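Local coordinates for protein eukaryotic peptide chain release factor GTP-binding subunit (Schizosaccharomyces pombe, PDB 1R5B) that serves as the GTP-binding subunit of a eukaryotic peptide chain release factor (eRF3), a translation factor built like elongation factor Tu, at residues A[145-150]-A[264-269]; A[151-156]-A[188-193]; A[313-318]-A[337-342]; A[397-402]-A[425-430]. One frame throughout, in Å; residues are numbered along the deposited sequence.

Interaction 1: residues A[145-150]-A[264-269]; sequences ADIGVL and THLERK
In this G domain, a P-loop NTPase fold of the elongation factor Tu kind, the loop leading into strand 147-153 meets the N-terminus of the short helix 267-270, and Asp-146 and Arg-268 carry the contact. The aspartate has CG beside its own backbone N (chi1 -67°), which sends the carboxylate to the arginine. The Arg-268 chain bends at chi3 and grips the carboxylate side-on through NE and NH2, the two planes turned 48° apart. NH2 of Arg-268 takes the syn lone pair of Asp-146 OD2 at 2.9 Å, while NE, above the carboxylate plane, is shared between OD1 and OD2, 3.1 Å from each. Asp-146 OD1 also receives the backbone N of Arg-268 on its anti lone pair, at 3.2 Å. With Asn-45 N of strand 42-50 bonded to OD2, the buried acid is well gripped, and its negative charge is probably stabilised. Alongside, Ile-147 and Leu-266 point the same way, with Ile-147 CG1 3.8 Å from Leu-266 CD2. Leu-266 is the N-cap residue, and just after it Glu-267 N makes a nearly straight bond (170°, 3.1 Å) to Asp-146 O, in the carbonyl plane and on a lone pair.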
# COMPACT_ATOMS: atom_id res chain seq x y z
N ALA A 145 -3.37 -13.05 -1.55
CA ALA A 145 -3.27 -12.22 -0.36
C ALA A 145 -2.13 -11.22 -0.47
O ALA A 145 -1.11 -11.51 -1.06
CB ALA A 145 -3.07 -13.10 0.86
N ASP A 146 -2.32 -10.03 0.08
CA ASP A 146 -1.24 -9.07 0.27
C ASP A 146 -0.54 -9.30 1.59
O ASP A 146 0.66 -9.08 1.70
CB ASP A 146 -1.77 -7.64 0.26
CG ASP A 146 -2.31 -7.23 -1.09
OD1 ASP A 146 -1.57 -7.32 -2.09
OD2 ASP A 146 -3.46 -6.81 -1.25
N ILE A 147 -1.29 -9.72 2.60
CA ILE A 147 -0.80 -9.86 3.96
C ILE A 147 -1.29 -11.19 4.53
O ILE A 147 -2.45 -11.53 4.38
CB ILE A 147 -1.35 -8.72 4.84
CG1 ILE A 147 -0.88 -7.35 4.34
CG2 ILE A 147 -0.93 -8.92 6.29
CD1 ILE A 147 -1.75 -6.19 4.87
N GLY A 148 -0.40 -11.94 5.15
CA GLY A 148 -0.73 -13.17 5.83
C GLY A 148 -0.47 -12.96 7.30
O GLY A 148 0.59 -12.47 7.67
N VAL A 149 -1.46 -13.27 8.14
CA VAL A 149 -1.33 -13.14 9.58
C VAL A 149 -1.46 -14.52 10.20
O VAL A 149 -2.52 -15.14 10.10
CB VAL A 149 -2.40 -12.21 10.17
CG1 VAL A 149 -2.19 -12.08 11.69
CG2 VAL A 149 -2.36 -10.83 9.52
N LEU A 150 -0.37 -15.03 10.77
CA LEU A 150 -0.41 -16.31 11.48
C LEU A 150 -0.73 -16.02 12.94
O LEU A 150 0.02 -15.31 13.60
CB LEU A 150 0.93 -17.05 11.34
CG LEU A 150 1.12 -18.35 12.11
CD1 LEU A 150 0.16 -19.40 11.63
CD2 LEU A 150 2.56 -18.85 11.95
N THR A 264 4.42 -1.89 4.39
CA THR A 264 4.89 -1.59 3.07
C THR A 264 4.94 -2.86 2.18
O THR A 264 4.72 -2.78 0.98
CB THR A 264 6.24 -0.92 3.28
OG1 THR A 264 6.31 0.22 2.45
CG2 THR A 264 7.36 -1.78 2.91
N HIS A 265 5.19 -4.01 2.78
CA HIS A 265 5.29 -5.25 2.02
C HIS A 265 3.90 -5.85 1.78
O HIS A 265 3.41 -6.57 2.61
CB HIS A 265 6.17 -6.23 2.78
CG HIS A 265 6.64 -7.39 1.97
ND1 HIS A 265 5.80 -8.37 1.48
CD2 HIS A 265 7.89 -7.74 1.58
CE1 HIS A 265 6.51 -9.27 0.83
NE2 HIS A 265 7.78 -8.91 0.87
N LEU A 266 3.27 -5.49 0.65
CA LEU A 266 2.04 -6.12 0.20
C LEU A 266 2.35 -6.99 -1.04
O LEU A 266 2.79 -6.48 -2.07
CB LEU A 266 1.00 -5.04 -0.16
CG LEU A 266 0.67 -3.96 0.88
CD1 LEU A 266 -0.46 -3.08 0.41
CD2 LEU A 266 0.30 -4.52 2.18
N GLU A 267 2.10 -8.28 -0.94
CA GLU A 267 2.57 -9.23 -1.97
C GLU A 267 2.17 -8.92 -3.40
O GLU A 267 3.00 -9.04 -4.27
CB GLU A 267 2.12 -10.65 -1.67
CG GLU A 267 2.65 -11.24 -0.37
CD GLU A 267 4.17 -11.33 -0.30
OE1 GLU A 267 4.86 -11.32 -1.34
OE2 GLU A 267 4.66 -11.42 0.84
N ARG A 268 0.92 -8.55 -3.67
CA ARG A 268 0.53 -8.25 -5.04
C ARG A 268 1.35 -7.09 -5.61
O ARG A 268 1.77 -7.13 -6.76
CB ARG A 268 -0.96 -7.92 -5.17
CG ARG A 268 -1.87 -9.13 -4.92
CD ARG A 268 -3.36 -8.85 -5.04
NE ARG A 268 -3.79 -7.77 -4.16
CZ ARG A 268 -4.91 -7.08 -4.30
NH1 ARG A 268 -5.75 -7.35 -5.29
NH2 ARG A 268 -5.20 -6.10 -3.45
N LYS A 269 1.55 -6.06 -4.78
CA LYS A 269 2.30 -4.86 -5.16
C LYS A 269 3.80 -5.18 -5.31
O LYS A 269 4.43 -4.71 -6.24
CB LYS A 269 2.12 -3.76 -4.11
CG LYS A 269 2.21 -2.35 -4.61
CD LYS A 269 2.17 -1.34 -3.45
CE LYS A 269 0.76 -1.01 -2.98
NZ LYS A 269 0.77 -0.31 -1.63
O HOH W 1 2.83 -8.76 3.74

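Interaction 2: residues A[151-156]-A[188-193]; sequences VISARR and INKMDE
Arg-155, two residues past the end of strand 147-153, has CG anti to its backbone N (chi1 -176°), and its chain passes Glu-193. CB of Arg-155 lies 3.7 Å from Glu-193 OE1, and its CG 3.4 Å from the same oxygen. The chain then bends at chi3, so that Glu-193 OE1 sits over one guanidinium face, 3.2 Å from Arg-155 NE and offset toward the rim. NE is paired with Glu-158. At the tip, NH2 of Arg-155 is 3.1 Å from Glu-193 OE2, a salt bridge of charges alone: the planes stand 75° apart and no N-H points at the oxygen. Lys-190 NZ comes to the guanidinium edge, 3.6 Å from Arg-155 NH2, a like-charge approach presumably eased by Glu-158, which bridges to both; Lys-190 NZ also donates to Asp-53 O. The backbone here belongs to two parallel neighbours of the P-loop NTPase sheet, strands 147-153 and 184-189, joined through helix 169-178 in a beta-alpha-beta unit. Residues 189-192 read NKMD, the NKxD signature of G domains, which in relatives lines the guanine pocket. Asn-189 N bonds Ile-152 O at 2.7 Å, nearly along the C=O axis, and Ala-154 N returns to Asn-189 O at 3.1 Å. Ser-153 OG, itself hydrogen-bonded to Glu-158, accepts from Arg-155 N in an ST turn. Ala-154 CB packs on Ile-188 CG2 at 3.6 Å.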
# COMPACT_ATOMS: atom_id res chain seq x y z
N VAL A 151 -1.86 -16.54 13.44
CA VAL A 151 -2.29 -16.30 14.82
C VAL A 151 -1.91 -17.47 15.69
O VAL A 151 -2.33 -18.60 15.43
CB VAL A 151 -3.79 -16.04 14.91
CG1 VAL A 151 -4.17 -15.52 16.29
CG2 VAL A 151 -4.22 -15.03 13.83
N ILE A 152 -1.09 -17.21 16.71
CA ILE A 152 -0.58 -18.25 17.60
C ILE A 152 -1.05 -17.98 19.04
O ILE A 152 -1.04 -16.84 19.49
CB ILE A 152 0.96 -18.28 17.56
CG1 ILE A 152 1.47 -18.62 16.15
CG2 ILE A 152 1.51 -19.29 18.57
CD1 ILE A 152 1.25 -20.07 15.71
N SER A 153 -1.46 -19.03 19.74
CA SER A 153 -1.84 -18.90 21.14
C SER A 153 -0.60 -18.90 22.02
O SER A 153 0.29 -19.74 21.85
CB SER A 153 -2.73 -20.06 21.57
OG SER A 153 -2.91 -20.04 22.97
N ALA A 154 -0.56 -17.97 22.97
CA ALA A 154 0.54 -17.85 23.92
C ALA A 154 0.27 -18.63 25.20
O ALA A 154 1.16 -18.79 26.02
CB ALA A 154 0.79 -16.39 24.25
N ARG A 155 -0.96 -19.11 25.38
CA ARG A 155 -1.32 -19.92 26.55
C ARG A 155 -0.36 -21.11 26.73
O ARG A 155 -0.02 -21.77 25.76
CB ARG A 155 -2.75 -20.43 26.42
CG ARG A 155 -3.28 -21.22 27.63
CD ARG A 155 -4.37 -22.24 27.29
NE ARG A 155 -5.48 -21.62 26.55
CZ ARG A 155 -6.77 -21.68 26.89
NH1 ARG A 155 -7.18 -22.35 27.97
NH2 ARG A 155 -7.66 -21.06 26.12
N ARG A 156 0.06 -21.37 27.97
CA ARG A 156 0.89 -22.53 28.25
C ARG A 156 0.10 -23.80 27.95
O ARG A 156 -1.10 -23.87 28.23
CB ARG A 156 1.36 -22.52 29.72
CG ARG A 156 2.31 -21.37 30.04
CD ARG A 156 2.98 -21.43 31.42
NE ARG A 156 3.66 -20.16 31.69
CZ ARG A 156 4.84 -19.78 31.19
NH1 ARG A 156 5.54 -20.59 30.39
NH2 ARG A 156 5.33 -18.58 31.49
N ILE A 188 0.92 -13.02 18.34
CA ILE A 188 0.94 -13.83 19.54
C ILE A 188 -0.30 -13.43 20.37
O ILE A 188 -0.32 -12.37 20.99
CB ILE A 188 2.24 -13.59 20.36
CG1 ILE A 188 3.51 -13.84 19.53
CG2 ILE A 188 2.25 -14.47 21.61
CD1 ILE A 188 3.65 -15.20 18.99
N ASN A 189 -1.32 -14.29 20.36
CA ASN A 189 -2.64 -13.99 20.94
C ASN A 189 -2.77 -14.50 22.38
O ASN A 189 -1.91 -15.23 22.86
CB ASN A 189 -3.71 -14.61 20.05
CG ASN A 189 -5.11 -14.11 20.34
OD1 ASN A 189 -6.10 -14.82 20.14
ND2 ASN A 189 -5.21 -12.87 20.81
N LYS A 190 -3.84 -14.09 23.06
CA LYS A 190 -4.16 -14.53 24.42
C LYS A 190 -3.14 -14.07 25.47
O LYS A 190 -2.92 -14.76 26.46
CB LYS A 190 -4.34 -16.05 24.49
CG LYS A 190 -5.22 -16.63 23.39
CD LYS A 190 -5.65 -18.05 23.75
CE LYS A 190 -6.78 -18.57 22.88
NZ LYS A 190 -6.74 -20.06 22.83
N MET A 191 -2.55 -12.90 25.27
CA MET A 191 -1.57 -12.36 26.21
C MET A 191 -2.19 -12.03 27.58
O MET A 191 -1.48 -11.97 28.58
CB MET A 191 -0.88 -11.12 25.62
CG MET A 191 -0.01 -11.40 24.38
SD MET A 191 1.42 -12.48 24.64
CE MET A 191 2.27 -11.70 25.86
N ASP A 192 -3.51 -11.83 27.62
CA ASP A 192 -4.25 -11.46 28.81
C ASP A 192 -4.55 -12.64 29.76
O ASP A 192 -4.83 -12.44 30.94
CB ASP A 192 -5.59 -10.83 28.39
CG ASP A 192 -6.61 -11.87 27.87
OD1 ASP A 192 -6.42 -12.41 26.76
OD2 ASP A 192 -7.62 -12.21 28.52
N GLU A 193 -4.50 -13.86 29.22
CA GLU A 193 -4.95 -15.06 29.94
C GLU A 193 -4.17 -15.35 31.23
O GLU A 193 -3.08 -14.85 31.42
CB GLU A 193 -4.88 -16.27 29.00
CG GLU A 193 -6.10 -16.42 28.09
CD GLU A 193 -6.35 -17.85 27.65
OE1 GLU A 193 -5.62 -18.77 28.10
OE2 GLU A 193 -7.29 -18.07 26.86

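Interaction 3: residues A[313-318]-A[337-342]; sequences LEVTAI and LRVRGD
This is an antiparallel strand pairing with a beta bulge, between strands 311-319 and 334-340 of the beta-barrel domain that follows the G domain in factors of this family. Glu-314 and Arg-340 form a hydrogen-bonded pair: Glu-314 N meets Arg-340 O at 3.1 Å and almost straight (171°), and Arg-340 N returns to Glu-314 O at 2.9 Å. Past Val-315 the register slips by one. Thr-316 is the extra residue, and its N reaches Arg-338 O at 3.0 Å from above the carbonyl plane; Arg-338 N then gives a weak bond to Ala-317 O. The buried face carries Val-315, Val-339, Ile-318 and Leu-337. There Ile-318 and Leu-337 lie side by side, Ile-318 CG2 3.8 Å from Leu-337 CD2. On the other face the Glu-314 and Arg-340 chains run alongside each other without their charged atoms touching. Gly-341 has a positive phi (122°) that calls for glycine, and Leu-313 CD2 packs against its backbone. OG1 of Thr-316 stands between its own N and carbonyl carbon, 3.5 Å from CG of the crossing Arg-338. The guanidinium of that arginine bonds Tyr-319 OH, and a water accepting from Arg-338 NH1 at 3.1 Å links it to Thr-316 OG1.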
# COMPACT_ATOMS: atom_id res chain seq x y z
N LEU A 313 18.35 1.04 -19.08
CA LEU A 313 19.52 1.36 -18.25
C LEU A 313 19.77 0.24 -17.24
O LEU A 313 18.87 -0.50 -16.88
CB LEU A 313 19.29 2.65 -17.47
CG LEU A 313 19.15 3.98 -18.21
CD1 LEU A 313 18.65 5.04 -17.24
CD2 LEU A 313 20.47 4.42 -18.86
N GLU A 314 21.01 0.12 -16.77
CA GLU A 314 21.33 -0.85 -15.75
C GLU A 314 21.49 -0.16 -14.39
O GLU A 314 22.25 0.78 -14.24
CB GLU A 314 22.61 -1.59 -16.11
CG GLU A 314 22.81 -2.87 -15.31
CD GLU A 314 24.20 -3.46 -15.42
OE1 GLU A 314 25.03 -2.94 -16.20
OE2 GLU A 314 24.46 -4.46 -14.72
N VAL A 315 20.75 -0.64 -13.39
CA VAL A 315 20.95 -0.23 -12.01
C VAL A 315 22.18 -0.95 -11.41
O VAL A 315 22.13 -2.14 -11.15
CB VAL A 315 19.70 -0.54 -11.17
CG1 VAL A 315 19.95 -0.28 -9.68
CG2 VAL A 315 18.52 0.28 -11.68
N THR A 316 23.27 -0.22 -11.19
CA THR A 316 24.51 -0.80 -10.65
C THR A 316 24.64 -0.71 -9.13
O THR A 316 25.52 -1.35 -8.54
CB THR A 316 25.76 -0.16 -11.31
OG1 THR A 316 25.80 1.25 -11.04
CG2 THR A 316 25.70 -0.26 -12.83
N ALA A 317 23.80 0.11 -8.50
CA ALA A 317 23.81 0.21 -7.05
C ALA A 317 22.53 0.84 -6.50
O ALA A 317 21.92 1.67 -7.16
CB ALA A 317 25.03 1.01 -6.58
N ILE A 318 22.16 0.43 -5.29
CA ILE A 318 21.00 0.94 -4.58
C ILE A 318 21.41 1.47 -3.21
O ILE A 318 22.23 0.86 -2.53
CB ILE A 318 19.96 -0.20 -4.39
CG1 ILE A 318 19.66 -0.89 -5.73
CG2 ILE A 318 18.67 0.34 -3.76
CD1 ILE A 318 18.81 -2.13 -5.59
N LEU A 337 19.45 5.33 -6.85
CA LEU A 337 19.94 4.31 -7.75
C LEU A 337 21.03 4.87 -8.65
O LEU A 337 20.76 5.77 -9.44
CB LEU A 337 18.80 3.83 -8.62
CG LEU A 337 17.50 3.40 -7.93
CD1 LEU A 337 16.55 2.87 -8.97
CD2 LEU A 337 17.75 2.34 -6.85
N ARG A 338 22.24 4.35 -8.55
CA ARG A 338 23.22 4.62 -9.59
C ARG A 338 22.84 3.81 -10.82
O ARG A 338 22.47 2.64 -10.71
CB ARG A 338 24.65 4.29 -9.16
CG ARG A 338 25.67 4.65 -10.24
CD ARG A 338 27.13 4.58 -9.81
NE ARG A 338 27.43 5.56 -8.77
CZ ARG A 338 27.43 5.32 -7.46
NH1 ARG A 338 27.12 4.12 -6.99
NH2 ARG A 338 27.73 6.29 -6.61
N VAL A 339 22.93 4.44 -11.99
CA VAL A 339 22.57 3.79 -13.25
C VAL A 339 23.66 3.95 -14.29
O VAL A 339 24.46 4.87 -14.22
CB VAL A 339 21.22 4.31 -13.81
CG1 VAL A 339 20.10 4.04 -12.83
CG2 VAL A 339 21.28 5.79 -14.16
N ARG A 340 23.66 3.06 -15.27
CA ARG A 340 24.69 2.97 -16.29
C ARG A 340 24.04 2.89 -17.66
O ARG A 340 23.03 2.19 -17.83
CB ARG A 340 25.54 1.72 -16.04
CG ARG A 340 26.64 1.48 -17.06
CD ARG A 340 27.28 0.11 -16.93
NE ARG A 340 28.50 0.15 -16.14
CZ ARG A 340 29.73 -0.12 -16.59
NH1 ARG A 340 29.95 -0.44 -17.87
NH2 ARG A 340 30.76 -0.05 -15.76
N GLY A 341 24.65 3.58 -18.64
CA GLY A 341 24.16 3.63 -20.02
C GLY A 341 23.86 5.05 -20.49
O GLY A 341 24.29 6.05 -19.87
N ASP A 342 23.08 5.13 -21.59
CA ASP A 342 22.69 6.41 -22.19
C ASP A 342 21.52 7.10 -21.46
O ASP A 342 20.34 6.86 -21.78
CB ASP A 342 22.31 6.19 -23.65
CG ASP A 342 22.38 7.47 -24.45
OD1 ASP A 342 22.56 7.36 -25.68
OD2 ASP A 342 22.27 8.61 -23.94
O HOH W 2 27.84 1.57 -8.53

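Interaction 4: residues A[397-402]-A[425-430]; sequences FAKLLH and IAELET
Strand 426-430 of the C-terminal beta domain, the part of the protein resembling the same domain of eEF1A, is flanked here by the segment 397-402, which starts as an edge strand and then turns into loop. One good backbone bond joins them: Ala-398 N donates to Glu-427 O at 3.1 Å (163°), coming from above the carbonyl plane. On its other side the strand hydrogen-bonds to strand 364-371, Ala-426 with Ala-367 and Leu-428 with Phe-365. The side chains add a salt bridge between Lys-399 and Glu-427. These two chains run side by side, and the lysine bends at chi4 (109°) to put NZ on the syn lone pair of Glu-427 OE1, 2.8 Å away. At the far end the bonds weaken: Ile-425 N to His-402 O and His-402 ND1 to Ile-425 O are both 3.4 Å, the latter oxygen lying at the imidazole edge. Between these ends the segments are spaced by a methyl, Ala-426 CB lying 3.0 Å from Lys-399 O and 3.8 Å from Leu-401 CB. Phe-397 pairs with Leu-428 as non-hydrogen-bonded neighbours, ring atom CD1 of the phenylalanine 3.3 Å from Leu-428 CD1. Just before it, Ser-396 bonds Glu-429 through the backbone. Between the two segments regular pairing lapses after Ala-398, and the loop beyond it probably depends on the ion pair, the weak bonds and packing.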
# COMPACT_ATOMS: atom_id res chain seq x y z
N PHE A 397 -8.69 19.77 -21.78
CA PHE A 397 -9.86 18.90 -21.79
C PHE A 397 -10.31 18.73 -23.23
O PHE A 397 -10.21 19.65 -24.02
CB PHE A 397 -10.97 19.49 -20.92
CG PHE A 397 -10.60 19.59 -19.46
CD1 PHE A 397 -11.03 18.64 -18.54
CD2 PHE A 397 -9.80 20.64 -19.00
CE1 PHE A 397 -10.68 18.73 -17.20
CE2 PHE A 397 -9.44 20.74 -17.65
CZ PHE A 397 -9.88 19.79 -16.75
N ALA A 398 -10.79 17.53 -23.57
CA ALA A 398 -11.14 17.18 -24.94
C ALA A 398 -12.63 16.90 -25.08
O ALA A 398 -13.29 17.48 -25.93
CB ALA A 398 -10.33 15.97 -25.39
N LYS A 399 -13.14 15.99 -24.26
CA LYS A 399 -14.56 15.63 -24.27
C LYS A 399 -15.18 15.80 -22.88
O LYS A 399 -15.52 14.80 -22.24
CB LYS A 399 -14.73 14.18 -24.76
CG LYS A 399 -14.22 13.91 -26.17
CD LYS A 399 -14.66 12.54 -26.68
CE LYS A 399 -14.27 12.31 -28.13
NZ LYS A 399 -13.17 11.31 -28.26
N LEU A 400 -15.31 17.06 -22.43
CA LEU A 400 -15.96 17.40 -21.15
C LEU A 400 -17.31 16.69 -21.09
O LEU A 400 -18.18 16.94 -21.91
CB LEU A 400 -16.14 18.92 -20.97
CG LEU A 400 -15.73 19.55 -19.63
CD1 LEU A 400 -14.23 19.52 -19.46
CD2 LEU A 400 -16.22 20.98 -19.47
N LEU A 401 -17.46 15.80 -20.11
CA LEU A 401 -18.54 14.81 -20.12
C LEU A 401 -19.51 14.97 -18.92
O LEU A 401 -20.74 15.02 -19.12
CB LEU A 401 -17.95 13.38 -20.19
CG LEU A 401 -18.21 12.54 -21.46
CD1 LEU A 401 -17.25 11.37 -21.54
CD2 LEU A 401 -19.66 12.05 -21.53
N HIS A 402 -18.97 15.05 -17.70
CA HIS A 402 -19.78 15.00 -16.47
C HIS A 402 -19.40 16.01 -15.36
O HIS A 402 -18.28 16.52 -15.33
CB HIS A 402 -19.70 13.60 -15.89
CG HIS A 402 -20.31 12.55 -16.77
ND1 HIS A 402 -19.66 12.02 -17.86
CD2 HIS A 402 -21.50 11.92 -16.71
CE1 HIS A 402 -20.42 11.12 -18.44
NE2 HIS A 402 -21.55 11.03 -17.75
N ILE A 425 -15.96 14.01 -14.97
CA ILE A 425 -15.47 12.74 -15.53
C ILE A 425 -15.35 12.84 -17.07
O ILE A 425 -16.33 12.67 -17.80
CB ILE A 425 -16.34 11.49 -15.02
CG1 ILE A 425 -16.91 10.60 -16.15
CG2 ILE A 425 -17.45 11.93 -14.06
CD1 ILE A 425 -15.87 9.71 -16.85
N ALA A 426 -14.15 13.17 -17.57
CA ALA A 426 -13.96 13.41 -19.02
C ALA A 426 -12.52 13.28 -19.55
O ALA A 426 -11.55 13.20 -18.78
CB ALA A 426 -14.50 14.77 -19.38
N GLU A 427 -12.40 13.27 -20.88
CA GLU A 427 -11.13 13.07 -21.59
C GLU A 427 -10.15 14.23 -21.40
O GLU A 427 -10.53 15.40 -21.37
CB GLU A 427 -11.34 12.86 -23.11
CG GLU A 427 -11.28 11.41 -23.57
CD GLU A 427 -10.89 11.26 -25.03
OE1 GLU A 427 -11.76 10.89 -25.85
OE2 GLU A 427 -9.71 11.51 -25.36
N LEU A 428 -8.87 13.87 -21.28
CA LEU A 428 -7.78 14.82 -21.16
C LEU A 428 -6.69 14.46 -22.15
O LEU A 428 -6.63 13.33 -22.63
CB LEU A 428 -7.21 14.83 -19.74
CG LEU A 428 -7.67 15.98 -18.85
CD1 LEU A 428 -9.18 15.89 -18.61
CD2 LEU A 428 -6.89 16.01 -17.52
N GLU A 429 -5.82 15.43 -22.44
CA GLU A 429 -4.77 15.25 -23.42
C GLU A 429 -3.53 16.06 -23.03
O GLU A 429 -3.65 17.18 -22.47
CB GLU A 429 -5.28 15.63 -24.82
CG GLU A 429 -5.60 14.44 -25.72
CD GLU A 429 -6.00 14.84 -27.13
OE1 GLU A 429 -5.20 15.53 -27.81
OE2 GLU A 429 -7.11 14.47 -27.57
N THR A 430 -2.35 15.50 -23.33
CA THR A 430 -1.07 16.18 -23.14
C THR A 430 -0.35 16.40 -24.47
O THR A 430 -0.70 15.79 -25.47
CB THR A 430 -0.17 15.35 -22.23
OG1 THR A 430 -0.18 13.99 -22.68
CG2 THR A 430 -0.73 15.28 -20.83

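How the interactions relate
Along the chain interactions 1, 3 and 4 follow in series, while interaction 2 falls within the sequence span that interaction 1 brackets. Interactions 1 and 2 share strand 147-153 of the G-domain sheet, one at its start and the other at its end, with centres about 23 Å apart. Interaction 3 belongs to the middle barrel and interaction 4 to the C-terminal beta domain; their centres are about 38 Å apart. Interactions 2 and 4, about 56 Å between centres, lie on opposite sides of the chain's centre. No atoms of interactions 1, 3 and 4 touch, so they are separate contacts within a three-domain translation factor, interaction 1 lying where the G domain meets the barrel.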